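Purine nucleoside phosphorylase YlmD (Geobacillus stearothermophilus, PDB 6T1B) cleaves purine nucleosides such as adenosine, inosine and S-methyl-5'-thioadenosine with phosphate, releasing the free base, and also deaminates adenosine, using zinc. Local coordinates at residues Gly116-Leu121 with Leu265-Arg270; Val88-Arg93 with Thr112-Val117; Pro3-Gln8 with Tyr173-Pro178; Gly34-Pro39 with Val57-Arg62; Gly152-Met157 with Glu221-Gln226. All blocks are in the same frame, centred on the assembly; numbering follows the deposited sequence.

Contact 1: residues Gly116-Leu121 with Leu265-Arg270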
# COMPACT_ATOMS: atom_id res chain seq x y z
N GLY A 116 -6.65 -1.50 17.66
CA GLY A 116 -6.49 -0.11 18.04
C GLY A 116 -5.31 0.60 17.42
O GLY A 116 -4.96 1.70 17.85
N VAL A 117 -4.72 0.04 16.37
CA VAL A 117 -3.52 0.56 15.73
C VAL A 117 -3.80 0.60 14.23
O VAL A 117 -3.97 -0.46 13.61
CB VAL A 117 -2.31 -0.34 16.03
CG1 VAL A 117 -1.09 0.15 15.29
CG2 VAL A 117 -2.07 -0.39 17.52
N LEU A 118 -3.84 1.78 13.64
CA LEU A 118 -4.12 1.92 12.22
C LEU A 118 -2.81 2.09 11.47
O LEU A 118 -2.17 3.13 11.57
CB LEU A 118 -5.06 3.09 11.94
CG LEU A 118 -5.63 3.06 10.52
CD1 LEU A 118 -6.69 1.98 10.35
CD2 LEU A 118 -6.17 4.43 10.09
N LEU A 119 -2.40 1.07 10.71
CA LEU A 119 -1.23 1.20 9.86
C LEU A 119 -1.62 2.09 8.69
O LEU A 119 -2.68 1.90 8.09
CB LEU A 119 -0.81 -0.17 9.34
CG LEU A 119 -0.64 -1.23 10.45
CD1 LEU A 119 -0.23 -2.54 9.80
CD2 LEU A 119 0.32 -0.83 11.50
N ALA A 120 -0.76 3.05 8.34
CA ALA A 120 -1.14 4.08 7.39
C ALA A 120 0.07 4.42 6.53
O ALA A 120 1.06 4.97 7.04
CB ALA A 120 -1.66 5.30 8.15
N LEU A 121 -0.02 4.12 5.22
CA LEU A 121 1.06 4.35 4.27
C LEU A 121 0.53 5.14 3.06
O LEU A 121 -0.65 5.02 2.70
CB LEU A 121 1.69 3.03 3.80
CG LEU A 121 2.73 2.40 4.74
CD1 LEU A 121 2.23 1.77 6.03
CD2 LEU A 121 3.55 1.37 3.96
N LEU A 265 -3.89 7.63 1.11
CA LEU A 265 -3.48 6.82 2.24
C LEU A 265 -4.12 5.44 2.09
O LEU A 265 -5.35 5.35 1.93
CB LEU A 265 -3.98 7.41 3.55
CG LEU A 265 -3.31 6.90 4.82
CD1 LEU A 265 -1.93 7.56 4.95
CD2 LEU A 265 -4.18 7.12 6.03
N ALA A 266 -3.30 4.41 2.15
CA ALA A 266 -3.76 3.04 2.37
C ALA A 266 -3.70 2.79 3.86
O ALA A 266 -2.76 3.23 4.55
CB ALA A 266 -2.84 2.05 1.67
N PHE A 267 -4.69 2.08 4.37
CA PHE A 267 -4.76 1.90 5.81
C PHE A 267 -5.33 0.53 6.13
O PHE A 267 -6.14 -0.02 5.36
CB PHE A 267 -5.57 2.99 6.50
CG PHE A 267 -6.93 3.20 5.89
CD1 PHE A 267 -8.03 2.48 6.31
CD2 PHE A 267 -7.10 4.12 4.86
CE1 PHE A 267 -9.27 2.68 5.73
CE2 PHE A 267 -8.34 4.32 4.29
CZ PHE A 267 -9.41 3.58 4.71
N ILE A 268 -4.87 -0.04 7.23
CA ILE A 268 -5.48 -1.25 7.77
C ILE A 268 -5.29 -1.28 9.28
O ILE A 268 -4.21 -0.98 9.80
CB ILE A 268 -4.94 -2.51 7.07
CG1 ILE A 268 -5.69 -3.77 7.51
CG2 ILE A 268 -3.43 -2.70 7.33
CD1 ILE A 268 -5.41 -5.00 6.63
N GLY A 269 -6.34 -1.71 9.98
CA GLY A 269 -6.29 -1.85 11.43
C GLY A 269 -7.52 -2.59 11.90
O GLY A 269 -8.46 -2.81 11.13
N ARG A 270 -7.51 -2.96 13.17
CA ARG A 270 -8.66 -3.59 13.80
C ARG A 270 -9.16 -2.71 14.93
O ARG A 270 -8.37 -2.14 15.67
CB ARG A 270 -8.30 -4.98 14.29
CG ARG A 270 -8.02 -5.92 13.14
CD ARG A 270 -7.82 -7.34 13.57
NE ARG A 270 -6.69 -7.49 14.49
CZ ARG A 270 -6.81 -7.75 15.79
NH1 ARG A 270 -8.01 -7.90 16.33
NH2 ARG A 270 -5.73 -7.89 16.55
O HOH W 1 -5.13 -2.55 14.74
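Leu119 and Ile268 form an antiparallel hydrogen-bonded pair: Leu119 N donates to Ile268 O at 2.9 Å, and Ile268 N donates back to Leu119 O at 3.0 Å. Leu121 and Ala266 are joined by the same double exchange two residues on, and the axes of 118-121 and 265-269 run at 165°. Leu119 CG lies anti to the carbonyl carbon and beside the backbone N (chi1 -52°), whose N-H is bonded to Ile268 O, and this places CG close to that oxygen. CB lies 3.5 Å from Ile268 O, and CG, at 3.6 Å, meets that same oxygen. CD1 then reaches Ile268 CG2 at 4.0 Å, the two side chains lying side by side and pointing the same way, while CD2 turns to Val88. Beyond this pair water 1 donates to Val117 O and accepts from Arg270 N, and Gly116 N closes the end on Arg270 O at 2.7 Å. At Gly269 any side chain would run into Val117 O. In the six-stranded mixed sheet strand 74-75 continues beyond 118-123 and strand 25-29 beyond 264-269; Phe267 packs on helix 53-67, whereas Leu121, Ala266 and Ile268 face strand 138-144.

Contact 2: residues Val88-Arg93 with Thr112-Val117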
# COMPACT_ATOMS: atom_id res chain seq x y z
N VAL A 88 4.87 -3.18 14.74
CA VAL A 88 4.52 -2.09 15.63
C VAL A 88 3.40 -2.48 16.57
O VAL A 88 2.67 -3.45 16.35
CB VAL A 88 4.13 -0.81 14.85
CG1 VAL A 88 5.34 -0.32 14.06
CG2 VAL A 88 2.95 -1.09 13.92
N THR A 89 3.27 -1.70 17.66
CA THR A 89 2.31 -1.96 18.72
C THR A 89 1.68 -0.63 19.15
O THR A 89 1.98 0.43 18.60
CB THR A 89 2.97 -2.60 19.94
OG1 THR A 89 3.86 -1.64 20.55
CG2 THR A 89 3.73 -3.85 19.56
N LYS A 90 0.83 -0.70 20.16
CA LYS A 90 0.22 0.54 20.65
C LYS A 90 1.26 1.54 21.13
O LYS A 90 0.98 2.75 21.12
CB LYS A 90 -0.86 0.23 21.69
CG LYS A 90 -2.18 -0.16 21.02
CD LYS A 90 -3.18 -0.84 21.94
CE LYS A 90 -3.54 0.01 23.13
NZ LYS A 90 -4.87 -0.37 23.67
N SER A 91 2.46 1.09 21.49
CA SER A 91 3.49 2.03 21.93
C SER A 91 4.00 2.90 20.78
O SER A 91 4.67 3.91 21.04
CB SER A 91 4.66 1.31 22.59
OG SER A 91 5.40 0.53 21.67
N ASP A 92 3.67 2.55 19.55
CA ASP A 92 4.10 3.30 18.38
C ASP A 92 3.02 4.23 17.86
O ASP A 92 3.26 4.96 16.89
CB ASP A 92 4.55 2.34 17.27
CG ASP A 92 5.67 1.43 17.73
OD1 ASP A 92 5.47 0.20 17.77
OD2 ASP A 92 6.73 1.95 18.13
N ARG A 93 1.85 4.26 18.51
CA ARG A 93 0.76 5.08 18.00
C ARG A 93 1.19 6.54 17.96
O ARG A 93 1.84 7.05 18.89
CB ARG A 93 -0.47 4.99 18.89
CG ARG A 93 -1.18 3.66 18.84
CD ARG A 93 -1.94 3.51 20.14
NE ARG A 93 -3.27 2.97 19.94
CZ ARG A 93 -4.16 2.87 20.92
NH1 ARG A 93 -5.36 2.36 20.66
NH2 ARG A 93 -3.85 3.29 22.14
N THR A 112 1.08 -5.43 12.61
CA THR A 112 0.76 -5.48 14.03
C THR A 112 -0.22 -6.61 14.30
O THR A 112 -1.05 -6.95 13.45
CB THR A 112 0.17 -4.15 14.51
OG1 THR A 112 -0.01 -4.15 15.93
CG2 THR A 112 -1.18 -3.86 13.85
N ASP A 113 -0.12 -7.16 15.49
CA ASP A 113 -1.11 -8.13 15.96
C ASP A 113 -2.02 -7.55 17.03
O ASP A 113 -2.80 -8.28 17.65
CB ASP A 113 -0.45 -9.45 16.39
CG ASP A 113 0.42 -9.31 17.61
OD1 ASP A 113 0.51 -8.21 18.15
OD2 ASP A 113 1.02 -10.33 18.03
N GLU A 114 -2.01 -6.23 17.22
CA GLU A 114 -2.84 -5.57 18.21
C GLU A 114 -3.98 -4.83 17.55
O GLU A 114 -3.84 -4.34 16.43
CB GLU A 114 -2.00 -4.60 19.05
CG GLU A 114 -0.84 -5.27 19.75
CD GLU A 114 -0.08 -4.38 20.72
OE1 GLU A 114 0.88 -4.90 21.31
OE2 GLU A 114 -0.43 -3.19 20.88
N ALA A 115 -5.11 -4.75 18.24
CA ALA A 115 -6.19 -3.87 17.81
C ALA A 115 -5.91 -2.44 18.25
O ALA A 115 -5.08 -2.17 19.12
CB ALA A 115 -7.53 -4.34 18.37
N GLY A 116 -6.65 -1.50 17.66
CA GLY A 116 -6.49 -0.11 18.04
C GLY A 116 -5.31 0.60 17.42
O GLY A 116 -4.96 1.70 17.85
N VAL A 117 -4.72 0.04 16.37
CA VAL A 117 -3.52 0.56 15.73
C VAL A 117 -3.80 0.60 14.23
O VAL A 117 -3.97 -0.46 13.61
CB VAL A 117 -2.31 -0.34 16.03
CG1 VAL A 117 -1.09 0.15 15.29
CG2 VAL A 117 -2.07 -0.39 17.52
O HOH W 2 2.19 -6.18 16.97
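Arg93 and Gly116 join two loops that are each shaped by an ST turn, at Thr89 and at Thr112. The guanidinium grips a single oxygen side-on: NE lies 3.0 Å and NH1 2.9 Å from Gly116 O, which sits in the guanidinium plane while both donors approach it from the same face of its carbonyl. A leucine in place of Arg93 would probably leave Gly116 O without this pair of donors and the backbone at Gly116 less firmly tied to the 88-93 loop. Glu114 makes the second link, its OE2 accepting from Lys90 N at 2.9 Å, with the N-H coming from above the carboxylate plane, 44° out of it. Thr112 makes the third: with OG1 anti to its own backbone N (chi1 -174°), the hydroxyl donates to Val88 O at 2.8 Å. Between these polar links Val117 CG2 rests against Lys90 CG at 3.5 Å, and Lys90 CG also sits over one face of the Arg93 guanidinium, toward its rim.

Around this first shell, Lys90 NZ forms a salt bridge with Glu272. Thr112 OG1 also accepts from Glu114 N at 3.2 Å, which helps position the residue that meets Lys90. On the other loop Thr89 OG1 accepts from Ser91 N, and Asp92 OD1 accepts from Thr89 N at 2.9 Å on its anti lone pair.

Contact 3: residues Pro3-Gln8 with Tyr173-Pro178; sequences PDIFQQ and YVAIGP
Phe6 turns one face of its ring to Pro178. Proline CD stands 4.0 Å from the centroid of the Phe6 ring and only 13° off the ring normal, which defines a CH-pi contact over the centre of the face; the two side chains as wholes run obliquely to each other. The ring is brought there with CG anti to the carbonyl carbon of Phe6 and beside its backbone N (chi1 -77°). Its CE1 corner is directed at the backbone where strand 173-176 ends, lying 3.6 Å from Gly177 CA. A CB at Gly177 would crowd Phe6 CZ and clash with CD of the following Pro178.

Ile5 adds a second touch by its tip alone, CD1 meeting Ala175 CB at 4.0 Å. The Phe6 CE1 atom comes to the same methyl group, at 4.3 Å from Ala175 CB, so that Ala175 receives both neighbours. Before them Asp4 forms an Asx turn, its OD1 accepting from Phe6 N at 3.1 Å, and the carboxylate is further bound by Ser240 and by the backbone N of Glu241. The contact joins two sheets: strand 6-8 is outermost in one, while strand 173-176 lies inside the other. Tyr130 also meets the Phe6 ring, with the planes at about 45°.

No hydrogen bond passes between 3-8 and 173-178. Cohesion therefore rests on dispersion and on the CH-pi term, to which a proline CD, made slightly electropositive by the adjacent amide nitrogen, is well suited.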
# COMPACT_ATOMS: atom_id res chain seq x y z
N PRO A 3 -16.95 -7.25 -9.80
CA PRO A 3 -16.80 -5.92 -9.19
C PRO A 3 -15.47 -5.80 -8.47
O PRO A 3 -15.00 -6.79 -7.89
CB PRO A 3 -17.95 -5.88 -8.19
CG PRO A 3 -18.08 -7.30 -7.74
CD PRO A 3 -17.72 -8.16 -8.93
N ASP A 4 -14.86 -4.62 -8.48
CA ASP A 4 -13.53 -4.49 -7.93
C ASP A 4 -13.55 -4.77 -6.43
O ASP A 4 -14.54 -4.51 -5.74
CB ASP A 4 -12.95 -3.10 -8.20
CG ASP A 4 -11.43 -3.09 -8.15
OD1 ASP A 4 -10.88 -2.71 -7.10
OD2 ASP A 4 -10.81 -3.49 -9.16
N ILE A 5 -12.44 -5.31 -5.92
CA ILE A 5 -12.36 -5.58 -4.50
C ILE A 5 -12.32 -4.30 -3.67
O ILE A 5 -12.61 -4.35 -2.47
CB ILE A 5 -11.19 -6.50 -4.15
CG1 ILE A 5 -9.89 -5.96 -4.71
CG2 ILE A 5 -11.41 -7.89 -4.71
CD1 ILE A 5 -8.71 -6.28 -3.84
N PHE A 6 -11.95 -3.15 -4.27
CA PHE A 6 -11.98 -1.86 -3.60
C PHE A 6 -13.18 -1.08 -4.09
O PHE A 6 -13.26 -0.72 -5.28
CB PHE A 6 -10.67 -1.10 -3.83
CG PHE A 6 -9.56 -1.61 -2.99
CD1 PHE A 6 -8.84 -2.73 -3.37
CD2 PHE A 6 -9.24 -0.99 -1.79
CE1 PHE A 6 -7.84 -3.23 -2.57
CE2 PHE A 6 -8.23 -1.47 -1.00
CZ PHE A 6 -7.52 -2.58 -1.39
N GLN A 7 -14.13 -0.85 -3.19
CA GLN A 7 -15.45 -0.33 -3.54
C GLN A 7 -15.66 1.04 -2.90
O GLN A 7 -15.31 1.27 -1.74
CB GLN A 7 -16.54 -1.27 -3.05
CG GLN A 7 -16.36 -2.70 -3.48
CD GLN A 7 -17.39 -3.63 -2.85
OE1 GLN A 7 -17.05 -4.69 -2.32
NE2 GLN A 7 -18.66 -3.23 -2.90
N GLN A 8 -16.24 1.95 -3.68
CA GLN A 8 -16.38 3.34 -3.26
C GLN A 8 -17.32 3.44 -2.07
O GLN A 8 -18.43 2.88 -2.07
CB GLN A 8 -16.95 4.15 -4.42
CG GLN A 8 -17.25 5.60 -4.11
CD GLN A 8 -16.01 6.46 -4.13
OE1 GLN A 8 -15.31 6.53 -5.15
NE2 GLN A 8 -15.71 7.09 -3.01
N TYR A 173 -3.95 -13.91 3.90
CA TYR A 173 -4.74 -13.40 2.79
C TYR A 173 -4.20 -12.03 2.44
O TYR A 173 -3.73 -11.28 3.30
CB TYR A 173 -6.22 -13.31 3.15
CG TYR A 173 -6.83 -14.63 3.55
CD1 TYR A 173 -7.60 -15.36 2.67
CD2 TYR A 173 -6.66 -15.12 4.83
CE1 TYR A 173 -8.16 -16.57 3.04
CE2 TYR A 173 -7.22 -16.32 5.21
CZ TYR A 173 -7.97 -17.04 4.32
OH TYR A 173 -8.53 -18.22 4.73
N VAL A 174 -4.23 -11.71 1.15
CA VAL A 174 -3.60 -10.50 0.64
C VAL A 174 -4.56 -9.78 -0.30
O VAL A 174 -5.23 -10.42 -1.11
CB VAL A 174 -2.29 -10.81 -0.11
CG1 VAL A 174 -1.80 -9.57 -0.81
CG2 VAL A 174 -1.25 -11.39 0.85
N ALA A 175 -4.61 -8.45 -0.20
CA ALA A 175 -5.25 -7.65 -1.23
C ALA A 175 -4.18 -6.74 -1.81
O ALA A 175 -3.45 -6.07 -1.07
CB ALA A 175 -6.39 -6.82 -0.66
N ILE A 176 -4.05 -6.74 -3.13
CA ILE A 176 -3.16 -5.84 -3.85
C ILE A 176 -4.05 -4.72 -4.37
O ILE A 176 -5.00 -4.98 -5.11
CB ILE A 176 -2.43 -6.58 -4.97
CG1 ILE A 176 -1.42 -7.56 -4.35
CG2 ILE A 176 -1.74 -5.62 -5.91
CD1 ILE A 176 -0.88 -8.56 -5.32
N GLY A 177 -3.79 -3.50 -3.93
CA GLY A 177 -4.69 -2.40 -4.17
C GLY A 177 -4.40 -1.63 -5.44
O GLY A 177 -3.51 -2.00 -6.23
N PRO A 178 -5.15 -0.56 -5.66
CA PRO A 178 -4.96 0.30 -6.84
C PRO A 178 -3.53 0.80 -6.95
O PRO A 178 -2.94 1.25 -5.97
CB PRO A 178 -5.95 1.44 -6.61
CG PRO A 178 -7.03 0.83 -5.78
CD PRO A 178 -6.30 -0.11 -4.85

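Contact 4: residues Gly34-Pro39 with Val57-Arg62; sequences GESKGP and VNNRRR
Asn59, on helix 53-67, holds the loop that follows strand 25-29, a side-chain amide linking loop and helix in this YfiH/LACC1-family protein. Two hydrogen bonds carry it. Glu35 N donates to Asn59 OD1 at 2.7 Å, in the carbonyl plane and on a lone pair. From the other end of the amide, Asn59 ND2 donates to Ser36 OG at 2.9 Å, with the hydroxyl oxygen close to the amide plane but the N-H bent (135° at the hydrogen). Chi1 (-65°) sets CG anti to the carbonyl carbon and beside the backbone N; from there OD1 and ND2 reach the loop. The ND2-OG bond has further ties at each atom: Asn59 ND2 also donates to Asn44 O, and Ser36 OG is hydrogen-bonded to Asp51. An alanine at Asn59 would probably leave Glu35 N without its acceptor and let the 34-36 backbone drift from the helix.

Van der Waals contacts are few. Gly34 CA lies 3.2 Å from Asn59 OD1, where a side chain on Gly34 would clash, and Glu35 CG touches Asn58 CB at 4.0 Å.

The charged contact is looser. Glu35 OE1 and Arg62 NH1 form a long salt bridge at 3.6 Å, with the oxygen at the edge of the guanidinium, while Arg62 NH2 has its own partner in Glu65. The neighbouring Arg60 touches inosine, so the helix that receives the loop also lines the pocket. Water 3 completes the bridge, donating to Glu35 OE1 at 2.6 Å and accepting from Arg62 NE at 2.8 Å.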
# COMPACT_ATOMS: atom_id res chain seq x y z
N GLY A 34 -10.98 16.93 0.66
CA GLY A 34 -9.97 17.51 1.52
C GLY A 34 -9.84 19.02 1.41
O GLY A 34 -10.70 19.72 0.87
N GLU A 35 -8.72 19.51 1.97
CA GLU A 35 -8.43 20.91 2.15
C GLU A 35 -7.30 21.41 1.26
O GLU A 35 -7.05 22.61 1.21
CB GLU A 35 -8.02 21.18 3.62
CG GLU A 35 -9.03 20.78 4.68
CD GLU A 35 -10.35 21.49 4.53
OE1 GLU A 35 -11.39 20.83 4.65
OE2 GLU A 35 -10.34 22.70 4.31
N SER A 36 -6.56 20.53 0.61
CA SER A 36 -5.35 20.92 -0.09
C SER A 36 -5.68 21.51 -1.45
O SER A 36 -6.76 21.28 -2.01
CB SER A 36 -4.39 19.76 -0.27
OG SER A 36 -4.03 19.22 1.00
N LYS A 37 -4.73 22.27 -1.98
CA LYS A 37 -4.93 23.10 -3.15
C LYS A 37 -3.91 22.79 -4.25
O LYS A 37 -2.89 22.14 -4.04
CB LYS A 37 -4.88 24.59 -2.72
CG LYS A 37 -5.91 24.91 -1.64
CD LYS A 37 -5.39 25.94 -0.67
CE LYS A 37 -6.34 26.15 0.51
NZ LYS A 37 -5.90 25.36 1.69
N GLY A 38 -4.23 23.26 -5.44
CA GLY A 38 -3.28 23.19 -6.53
C GLY A 38 -3.01 21.75 -6.93
O GLY A 38 -3.92 20.93 -7.09
N PRO A 39 -1.74 21.39 -7.08
CA PRO A 39 -1.44 20.02 -7.51
C PRO A 39 -1.85 18.98 -6.48
O PRO A 39 -1.84 17.77 -6.78
CB PRO A 39 0.08 20.02 -7.72
CG PRO A 39 0.57 21.11 -6.82
CD PRO A 39 -0.51 22.16 -6.77
N VAL A 57 -2.64 17.69 7.69
CA VAL A 57 -3.12 17.17 8.97
C VAL A 57 -4.65 17.21 9.02
O VAL A 57 -5.29 16.28 9.51
CB VAL A 57 -2.45 17.88 10.16
CG1 VAL A 57 -3.09 17.46 11.48
CG2 VAL A 57 -0.98 17.53 10.16
N ASN A 58 -5.26 18.28 8.50
CA ASN A 58 -6.72 18.34 8.50
C ASN A 58 -7.32 17.26 7.60
O ASN A 58 -8.37 16.69 7.93
CB ASN A 58 -7.21 19.74 8.11
CG ASN A 58 -7.09 20.71 9.26
OD1 ASN A 58 -7.17 20.31 10.43
ND2 ASN A 58 -6.94 21.99 8.94
N ASN A 59 -6.66 16.95 6.48
CA ASN A 59 -7.10 15.85 5.62
C ASN A 59 -7.04 14.53 6.37
O ASN A 59 -7.97 13.72 6.30
CB ASN A 59 -6.23 15.76 4.36
CG ASN A 59 -6.38 16.98 3.48
OD1 ASN A 59 -7.42 17.64 3.50
ND2 ASN A 59 -5.37 17.24 2.66
N ARG A 60 -5.96 14.31 7.13
CA ARG A 60 -5.85 13.09 7.91
C ARG A 60 -6.91 13.06 9.00
O ARG A 60 -7.51 12.00 9.25
CB ARG A 60 -4.45 12.99 8.49
CG ARG A 60 -3.37 12.77 7.43
CD ARG A 60 -2.01 12.57 8.08
NE ARG A 60 -1.06 12.11 7.09
CZ ARG A 60 0.01 11.37 7.35
NH1 ARG A 60 0.78 10.97 6.35
NH2 ARG A 60 0.32 11.05 8.61
N ARG A 61 -7.16 14.19 9.68
CA ARG A 61 -8.23 14.24 10.66
C ARG A 61 -9.58 13.93 10.03
O ARG A 61 -10.45 13.32 10.67
CB ARG A 61 -8.27 15.61 11.35
CG ARG A 61 -7.05 15.84 12.25
CD ARG A 61 -7.24 16.95 13.23
NE ARG A 61 -6.21 16.92 14.27
CZ ARG A 61 -6.10 16.00 15.22
NH1 ARG A 61 -5.12 16.08 16.11
NH2 ARG A 61 -6.96 14.99 15.29
N ARG A 62 -9.78 14.34 8.78
CA ARG A 62 -11.05 14.08 8.10
C ARG A 62 -11.24 12.58 7.88
O ARG A 62 -12.30 12.03 8.20
CB ARG A 62 -11.09 14.85 6.78
CG ARG A 62 -12.39 14.71 6.02
CD ARG A 62 -13.48 15.49 6.68
NE ARG A 62 -13.32 16.91 6.44
CZ ARG A 62 -13.89 17.86 7.18
NH1 ARG A 62 -13.70 19.13 6.86
NH2 ARG A 62 -14.64 17.54 8.23
O HOH W 3 -12.18 18.38 4.40

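Contact 5: residues Gly152-Met157 with Glu221-Gln226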
# COMPACT_ATOMS: atom_id res chain seq x y z
N GLY A 152 12.09 -7.61 -2.71
CA GLY A 152 11.30 -8.70 -2.16
C GLY A 152 10.46 -8.33 -0.96
O GLY A 152 10.24 -9.17 -0.08
N ILE A 153 9.93 -7.11 -0.89
CA ILE A 153 9.21 -6.70 0.31
C ILE A 153 7.99 -7.59 0.56
O ILE A 153 7.67 -7.90 1.71
CB ILE A 153 8.86 -5.20 0.26
CG1 ILE A 153 8.44 -4.75 1.64
CG2 ILE A 153 7.81 -4.89 -0.79
CD1 ILE A 153 8.21 -3.26 1.79
N ALA A 154 7.29 -7.99 -0.50
CA ALA A 154 6.08 -8.78 -0.30
C ALA A 154 6.40 -10.11 0.37
O ALA A 154 5.74 -10.52 1.33
CB ALA A 154 5.39 -9.01 -1.65
N GLY A 155 7.40 -10.82 -0.14
CA GLY A 155 7.79 -12.08 0.47
C GLY A 155 8.43 -11.90 1.83
O GLY A 155 8.38 -12.81 2.67
N HIS A 156 9.07 -10.75 2.07
CA HIS A 156 9.65 -10.47 3.38
C HIS A 156 8.57 -10.40 4.45
O HIS A 156 8.75 -10.92 5.55
CB HIS A 156 10.45 -9.17 3.29
CG HIS A 156 11.27 -8.85 4.51
ND1 HIS A 156 11.97 -9.81 5.22
CD2 HIS A 156 11.53 -7.67 5.12
CE1 HIS A 156 12.60 -9.23 6.23
NE2 HIS A 156 12.35 -7.93 6.19
N MET A 157 7.41 -9.81 4.13
CA MET A 157 6.32 -9.79 5.10
C MET A 157 5.92 -11.22 5.46
O MET A 157 5.77 -11.58 6.64
CB MET A 157 5.11 -9.06 4.52
CG MET A 157 3.97 -8.87 5.52
SD MET A 157 4.24 -7.61 6.77
CE MET A 157 4.06 -6.10 5.78
N GLU A 221 1.14 -7.74 -10.64
CA GLU A 221 1.39 -9.15 -10.93
C GLU A 221 2.76 -9.58 -10.43
O GLU A 221 2.92 -10.72 -9.99
CB GLU A 221 1.22 -9.41 -12.43
CG GLU A 221 1.56 -10.83 -12.86
CD GLU A 221 0.53 -11.89 -12.44
OE1 GLU A 221 -0.40 -11.59 -11.67
OE2 GLU A 221 0.67 -13.02 -12.93
N ALA A 222 3.76 -8.71 -10.52
CA ALA A 222 5.07 -9.07 -9.99
C ALA A 222 4.96 -9.41 -8.50
O ALA A 222 5.55 -10.39 -8.04
CB ALA A 222 6.05 -7.93 -10.20
N ASN A 223 4.21 -8.61 -7.76
CA ASN A 223 4.06 -8.87 -6.33
C ASN A 223 3.20 -10.10 -6.08
O ASN A 223 3.52 -10.90 -5.20
CB ASN A 223 3.51 -7.62 -5.66
CG ASN A 223 4.61 -6.65 -5.36
OD1 ASN A 223 5.37 -6.85 -4.42
ND2 ASN A 223 4.78 -5.64 -6.22
N ARG A 224 2.17 -10.32 -6.90
CA ARG A 224 1.38 -11.54 -6.77
C ARG A 224 2.27 -12.76 -6.95
O ARG A 224 2.18 -13.73 -6.19
CB ARG A 224 0.24 -11.55 -7.78
CG ARG A 224 -0.58 -12.82 -7.78
CD ARG A 224 -1.77 -12.73 -8.74
NE ARG A 224 -2.32 -14.06 -8.92
CZ ARG A 224 -1.90 -14.92 -9.84
NH1 ARG A 224 -0.91 -14.60 -10.67
NH2 ARG A 224 -2.44 -16.12 -9.91
N LEU A 225 3.11 -12.76 -7.99
CA LEU A 225 3.96 -13.92 -8.26
C LEU A 225 4.92 -14.16 -7.10
O LEU A 225 5.18 -15.31 -6.73
CB LEU A 225 4.72 -13.71 -9.57
CG LEU A 225 3.86 -13.71 -10.84
CD1 LEU A 225 4.68 -13.20 -12.02
CD2 LEU A 225 3.32 -15.07 -11.13
N GLN A 226 5.45 -13.09 -6.51
CA GLN A 226 6.32 -13.25 -5.35
C GLN A 226 5.56 -13.85 -4.18
O GLN A 226 6.09 -14.71 -3.47
CB GLN A 226 6.93 -11.92 -4.94
CG GLN A 226 8.06 -11.46 -5.85
CD GLN A 226 8.71 -10.17 -5.36
OE1 GLN A 226 8.48 -9.73 -4.25
NE2 GLN A 226 9.55 -9.58 -6.21
O HOH W 4 7.79 -7.28 -3.27
O HOH W 5 9.54 -11.60 -2.29
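Asn223 and Gln226 both carry CG anti to the carbonyl carbon, chi1 -82° and -76°; from CG their amide oxygens reach Ala154 and Gly152 at the start of helix 153-163. Gly152 carries the positive phi of a Schellman motif that ends the preceding helix, and is also the N-cap of the next. The two helices approach at 9.1 Å between the axes of 153-157 and 221-226, with a crossing angle of -34°, and no hydrogen bond joins the segments directly.

Direct contact is light. Ala154 CB touches Asn223 OD1 at 3.5 Å, and Gly152 CA lies 3.7 Å from Gln226 OE1. The extended chain of Gln226 carries this oxygen across to the first turn of 153-157, where Ala154 N and Gly155 N bond to water. Two waters bridge the segments. Water 5 donates to Gln226 OE1 and accepts a weak bond from Gly155 N. The opposite ends of the amides are fixed elsewhere: Gln226 NE2 donates to Thr149 O, and Asn223 ND2 to Leu219 O and Thr149 OG1, which helps to turn both oxygens toward the waters. Beneath, Ala154 and Asn223 both rest on Ile129 of strand 127-133. Water 4 has three partners, accepting from Ala154 N at 2.9 Å and donating to Asn223 OD1 and to Gln226 OE1, each at 2.7 Å.

In the fold
From the N terminus, 3-8 opens contact 3, which closes only at 173-178 and so brings an outer strand of one six-stranded sheet against the other sheet. Inside that long loop contact 4 closes first, binding a loop to helix 53-67, and contact 2 follows in series, joining two loops. Contact 1 starts where contact 2 ends, the two sharing Gly116 and Val117; it pairs 116-121 with 265-270 and therefore crosses contact 3. Contact 5 is nested within contact 1 and also crosses contact 3, packing helices 153-163 and 219-229 together; Ile176 CD1 touches Arg224 N at 3.9 Å. Contacts 4 and 5 lie on opposite sides of the chain's centre, their centres about 32 Å apart.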